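Local coordinates for protein fiber (Murine adenovirus 2, PDB 5NBH) that probably attaches the virion to host-cell receptors through the trimeric distal domain of its fibre, which binds N-acetylglucosamine, at residues 83-95 / 143-155. Residues are numbered along the deposited sequence; the frame is centred on the assembly and turned at random. Where two conformers were deposited one is given.
Sequences FVYQTPFNTPMRL and LGSCLTGRMQVMG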
loop_
_atom_site.group_PDB
_atom_site.type_symbol
_atom_site.label_atom_id
_atom_site.label_comp_id
_atom_site.label_asym_id
_atom_site.label_seq_id
_atom_site.Cartn_x
_atom_site.Cartn_y
_atom_site.Cartn_z
ATOM N N PHE A 83 7.522 -3.207 6.292
ATOM C CA PHE A 83 7.317 -3.608 7.691
ATOM C C PHE A 83 5.887 -3.324 8.082
ATOM O O PHE A 83 5.324 -2.348 7.612
ATOM C CB PHE A 83 8.232 -2.832 8.618
ATOM C CG PHE A 83 9.652 -3.324 8.602
ATOM C CD1 PHE A 83 9.959 -4.541 9.163
ATOM C CD2 PHE A 83 10.650 -2.599 7.988
ATOM C CE1 PHE A 83 11.268 -5.036 9.153
ATOM C CE2 PHE A 83 11.977 -3.078 7.991
ATOM C CZ PHE A 83 12.269 -4.290 8.569
ATOM N N VAL A 84 5.296 -4.197 8.869
ATOM C CA VAL A 84 3.928 -3.984 9.348
ATOM C C VAL A 84 3.870 -4.088 10.854
ATOM O O VAL A 84 4.272 -5.098 11.431
ATOM C CB VAL A 84 2.920 -4.996 8.735
ATOM C CG1 VAL A 84 1.483 -4.622 9.136
ATOM C CG2 VAL A 84 3.049 -5.065 7.220
ATOM N N TYR A 85 3.304 -3.057 11.512
ATOM C CA TYR A 85 2.988 -3.123 12.916
ATOM C C TYR A 85 1.470 -3.246 13.013
ATOM O O TYR A 85 0.736 -2.425 12.467
ATOM C CB TYR A 85 3.496 -1.871 13.611
ATOM C CG TYR A 85 3.540 -1.919 15.129
ATOM C CD1 TYR A 85 4.094 -3.015 15.814
ATOM C CD2 TYR A 85 3.044 -0.846 15.906
ATOM C CE1 TYR A 85 4.141 -3.065 17.191
ATOM C CE2 TYR A 85 3.141 -0.875 17.282
ATOM C CZ TYR A 85 3.667 -1.987 17.929
ATOM O OH TYR A 85 3.757 -2.071 19.293
ATOM N N GLN A 86 0.991 -4.293 13.669
ATOM C CA GLN A 86 -0.428 -4.599 13.623
ATOM C C GLN A 86 -0.907 -5.278 14.871
ATOM O O GLN A 86 -0.129 -5.916 15.567
ATOM C CB GLN A 86 -0.716 -5.512 12.440
ATOM C CG GLN A 86 0.013 -6.842 12.521
ATOM C CD GLN A 86 -0.373 -7.782 11.414
ATOM O OE1 GLN A 86 0.172 -7.711 10.322
ATOM N NE2 GLN A 86 -1.277 -8.702 11.716
ATOM N N THR A 87 -2.207 -5.223 15.089
ATOM C CA THR A 87 -2.865 -6.071 16.080
ATOM C C THR A 87 -2.738 -7.544 15.640
ATOM O O THR A 87 -2.812 -7.853 14.436
ATOM C CB THR A 87 -4.352 -5.690 16.249
ATOM O OG1 THR A 87 -4.979 -5.603 14.962
ATOM C CG2 THR A 87 -4.470 -4.364 16.983
ATOM N N PRO A 88 -2.544 -8.458 16.611
ATOM C CA PRO A 88 -2.422 -9.862 16.237
ATOM C C PRO A 88 -3.648 -10.413 15.592
ATOM O O PRO A 88 -4.770 -9.938 15.823
ATOM C CB PRO A 88 -2.149 -10.578 17.590
ATOM C CG PRO A 88 -1.736 -9.514 18.540
ATOM C CD PRO A 88 -2.450 -8.278 18.073
ATOM N N PHE A 89 -3.421 -11.414 14.753
ATOM C CA PHE A 89 -4.466 -12.212 14.139
ATOM C C PHE A 89 -5.539 -12.534 15.185
ATOM O O PHE A 89 -5.221 -13.087 16.254
ATOM C CB PHE A 89 -3.849 -13.535 13.622
ATOM C CG PHE A 89 -2.818 -13.392 12.487
ATOM C CD1 PHE A 89 -2.807 -12.305 11.623
ATOM C CD2 PHE A 89 -1.864 -14.401 12.273
ATOM C CE1 PHE A 89 -1.876 -12.206 10.579
ATOM C CE2 PHE A 89 -0.933 -14.311 11.236
ATOM C CZ PHE A 89 -0.940 -13.211 10.386
ATOM N N ASN A 90 -6.780 -12.136 14.919
ATOM C CA ASN A 90 -7.895 -12.472 15.812
ATOM C C ASN A 90 -7.760 -11.875 17.242
ATOM O O ASN A 90 -8.379 -12.366 18.195
ATOM C CB ASN A 90 -8.009 -14.018 15.875
ATOM C CG ASN A 90 -9.434 -14.512 15.880
ATOM O OD1 ASN A 90 -10.330 -13.919 16.497
ATOM N ND2 ASN A 90 -9.654 -15.627 15.191
ATOM N N THR A 91 -6.965 -10.810 17.392
ATOM C CA THR A 91 -6.734 -10.180 18.698
ATOM C C THR A 91 -6.927 -8.666 18.587
ATOM O O THR A 91 -5.986 -7.875 18.762
ATOM C CB THR A 91 -5.346 -10.544 19.229
ATOM O OG1 THR A 91 -5.160 -11.961 19.095
ATOM C CG2 THR A 91 -5.174 -10.130 20.690
ATOM N N PRO A 92 -8.173 -8.253 18.299
ATOM C CA PRO A 92 -8.438 -6.825 18.191
ATOM C C PRO A 92 -8.223 -6.104 19.521
ATOM O O PRO A 92 -8.309 -6.717 20.576
ATOM C CB PRO A 92 -9.902 -6.770 17.758
ATOM C CG PRO A 92 -10.500 -8.007 18.298
ATOM C CD PRO A 92 -9.417 -9.042 18.233
ATOM N N MET A 93 -7.936 -4.805 19.429
ATOM C CA MET A 93 -7.627 -3.962 20.580
ATOM C C MET A 93 -8.913 -3.347 21.128
ATOM O O MET A 93 -9.727 -2.823 20.376
ATOM C CB MET A 93 -6.676 -2.862 20.139
ATOM C CG MET A 93 -6.116 -2.078 21.273
ATOM S SD MET A 93 -5.025 -0.849 20.679
ATOM C CE MET A 93 -3.758 -1.838 19.846
ATOM N N ARG A 94 -9.066 -3.400 22.441
ATOM C CA ARG A 94 -10.213 -2.793 23.097
ATOM C C ARG A 94 -9.926 -1.313 23.328
ATOM O O ARG A 94 -8.851 -0.962 23.887
ATOM C CB ARG A 94 -10.425 -3.502 24.433
ATOM C CG ARG A 94 -11.682 -3.081 25.155
ATOM C CD ARG A 94 -12.853 -3.332 24.248
ATOM N NE ARG A 94 -14.038 -3.628 25.007
ATOM C CZ ARG A 94 -15.113 -4.165 24.480
ATOM N NH1 ARG A 94 -15.147 -4.430 23.181
ATOM N NH2 ARG A 94 -16.143 -4.412 25.257
ATOM N N LEU A 95 -10.834 -0.456 22.827
ATOM C CA LEU A 95 -10.743 0.988 22.921
ATOM C C LEU A 95 -11.966 1.535 23.633
ATOM O O LEU A 95 -13.059 1.036 23.449
ATOM C CB LEU A 95 -10.664 1.635 21.537
ATOM C CG LEU A 95 -9.468 1.182 20.702
ATOM C CD1 LEU A 95 -9.532 1.778 19.332
ATOM C CD2 LEU A 95 -8.189 1.558 21.393
ATOM N N LEU A 143 10.442 4.252 21.350
ATOM C CA LEU A 143 10.408 2.883 20.860
ATOM C C LEU A 143 9.281 2.561 19.850
ATOM O O LEU A 143 9.359 1.535 19.139
ATOM C CB LEU A 143 10.274 1.919 22.040
ATOM C CG LEU A 143 11.339 2.031 23.141
ATOM C CD1 LEU A 143 10.981 1.082 24.260
ATOM C CD2 LEU A 143 12.743 1.740 22.608
ATOM N N GLY A 144 8.211 3.363 19.830
ATOM C CA GLY A 144 7.072 3.095 18.949
ATOM C C GLY A 144 6.077 2.055 19.463
ATOM O O GLY A 144 4.983 1.905 18.886
ATOM N N SER A 145 6.421 1.319 20.526
ATOM C CA SER A 145 5.568 0.270 21.043
ATOM C C SER A 145 4.184 0.773 21.470
ATOM O O SER A 145 4.095 1.733 22.210
ATOM C CB SER A 145 6.206 -0.389 22.277
ATOM O OG SER A 145 7.424 -1.005 21.910
ATOM N N CYS A 146 3.142 0.056 21.085
ATOM C CA CYS A 146 1.768 0.464 21.447
ATOM C C CYS A 146 1.523 0.256 22.945
ATOM O O CYS A 146 1.818 -0.822 23.497
ATOM C CB CYS A 146 0.747 -0.277 20.619
ATOM S SG CYS A 146 -0.935 0.349 20.823
ATOM N N LEU A 147 1.101 1.334 23.609
ATOM C CA LEU A 147 0.756 1.318 25.035
ATOM C C LEU A 147 -0.704 1.016 25.302
ATOM O O LEU A 147 -1.057 0.626 26.419
ATOM C CB LEU A 147 1.123 2.658 25.668
ATOM C CG LEU A 147 2.596 3.059 25.494
ATOM C CD1 LEU A 147 2.812 4.484 25.968
ATOM C CD2 LEU A 147 3.518 2.089 26.230
ATOM N N THR A 148 -1.565 1.231 24.300
ATOM C CA THR A 148 -3.033 1.083 24.440
ATOM C C THR A 148 -3.487 -0.369 24.415
ATOM O O THR A 148 -4.451 -0.755 25.064
ATOM C CB THR A 148 -3.762 1.849 23.328
ATOM O OG1 THR A 148 -3.259 3.179 23.260
ATOM C CG2 THR A 148 -5.254 1.856 23.539
ATOM N N GLY A 149 -2.764 -1.190 23.654
ATOM C CA GLY A 149 -3.091 -2.588 23.521
ATOM C C GLY A 149 -1.945 -3.301 22.829
ATOM O O GLY A 149 -0.941 -2.677 22.500
ATOM N N ARG A 150 -2.137 -4.572 22.551
ATOM C CA ARG A 150 -1.059 -5.381 21.995
ATOM C C ARG A 150 -0.980 -5.232 20.464
ATOM O O ARG A 150 -1.966 -5.435 19.762
ATOM C CB ARG A 150 -1.217 -6.852 22.395
ATOM C CG ARG A 150 -0.080 -7.762 21.912
ATOM C CD ARG A 150 -0.123 -9.149 22.566
ATOM N NE ARG A 150 0.414 -10.192 21.682
ATOM C CZ ARG A 150 -0.265 -11.280 21.309
ATOM N NH1 ARG A 150 -1.488 -11.492 21.755
ATOM N NH2 ARG A 150 0.286 -12.160 20.496
ATOM N N MET A 151 0.214 -4.884 19.992
ATOM C CA MET A 151 0.544 -4.879 18.562
ATOM C C MET A 151 1.892 -5.587 18.415
ATOM O O MET A 151 2.636 -5.696 19.382
ATOM C CB MET A 151 0.554 -3.475 17.992
ATOM C CG MET A 151 -0.833 -2.807 18.057
ATOM S SD MET A 151 -0.879 -1.164 17.296
ATOM C CE MET A 151 -0.662 -1.575 15.556
ATOM N N GLN A 152 2.153 -6.065 17.197
ATOM C CA GLN A 152 3.295 -6.915 16.861
ATOM C C GLN A 152 3.834 -6.496 15.511
ATOM O O GLN A 152 3.059 -6.128 14.649
ATOM C CB GLN A 152 2.808 -8.358 16.711
ATOM C CG GLN A 152 2.468 -8.981 18.030
ATOM C CD GLN A 152 2.004 -10.422 17.959
ATOM O OE1 GLN A 152 1.940 -11.088 18.993
ATOM N NE2 GLN A 152 1.697 -10.915 16.768
ATOM N N VAL A 153 5.152 -6.575 15.331
ATOM C CA VAL A 153 5.724 -6.439 14.001
ATOM C C VAL A 153 5.628 -7.846 13.364
ATOM O O VAL A 153 6.115 -8.822 13.940
ATOM C CB VAL A 153 7.187 -5.934 14.027
ATOM C CG1 VAL A 153 7.707 -5.765 12.601
ATOM C CG2 VAL A 153 7.330 -4.622 14.792
ATOM N N MET A 154 4.944 -7.937 12.230
ATOM C CA MET A 154 4.604 -9.208 11.585
ATOM C C MET A 154 5.215 -9.313 10.184
ATOM O O MET A 154 5.048 -8.425 9.327
ATOM C CB MET A 154 3.083 -9.306 11.539
ATOM C CG MET A 154 2.469 -10.438 10.733
ATOM S SD MET A 154 2.888 -12.071 11.349
ATOM C CE MET A 154 1.934 -12.172 12.856
ATOM N N GLY A 155 5.890 -10.422 9.916
ATOM C CA GLY A 155 6.449 -10.600 8.581
ATOM C C GLY A 155 5.450 -11.285 7.680
ATOM O O GLY A 155 4.437 -11.847 8.131
HETATM O O HOH W 1 6.851 -6.680 9.121
HETATM O O HOH W 2 5.127 -3.876 20.351
HETATM O O HOH W 3 2.116 -8.337 8.269
HETATM O O HOH W 4 -4.595 -5.941 20.357
HETATM O O HOH W 5 -6.740 -2.328 24.948
#
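Tyr85 reaches across from the strand at 83-86 to Met151 and Cys146 in the loop 143-151. From CB, with CG anti to the backbone N (chi1 -166°), the ring lies against residues 151-153. CD1 meets CG2 of Val153, 3.8 Å away, while CD2 touches CE of Met151. CE1 runs along the backbone where Met151 passes into Gln152, and CE2 lies near the carbonyl oxygen of Gly144. CB of Met151 sits over one face of the ring, 3.5 Å from CZ, in a CH-pi contact; its SD lies obliquely, a Met-aromatic contact. At the tip, Tyr85 OH accepts a nearly straight hydrogen bond from Cys146 N (2.8 Å, 168°). A water joins the same hydroxyl to Met151 O, tying the loop at a second point.

One residue on along the strand, Gln86 and Gln152 form an antiparallel hydrogen-bonded pair: Gln86 N to Gln152 O is 2.9 Å and Gln152 N to Gln86 O 2.8 Å. Met154 N continues the pairing to Val84 O. Farther along, CG of Pro88, which opens a type II turn, rests over the centre of the Arg150 guanidinium, 3.6 Å from CZ. Met93 bends at its sulfur to put CE against both CG of Met151 (3.6 Å) and SG of Cys146.

This is antiparallel edge pairing in the all-beta distal domain: within this chain, strand 152-153 is an outermost strand of its sheet, paired to 83-96, which also bonds to 103-113. Met93, Leu95 and Cys146 touch strand 131-140 of the second sheet, while Phe89 and Met154 pack on a neighbouring subunit of the trimer.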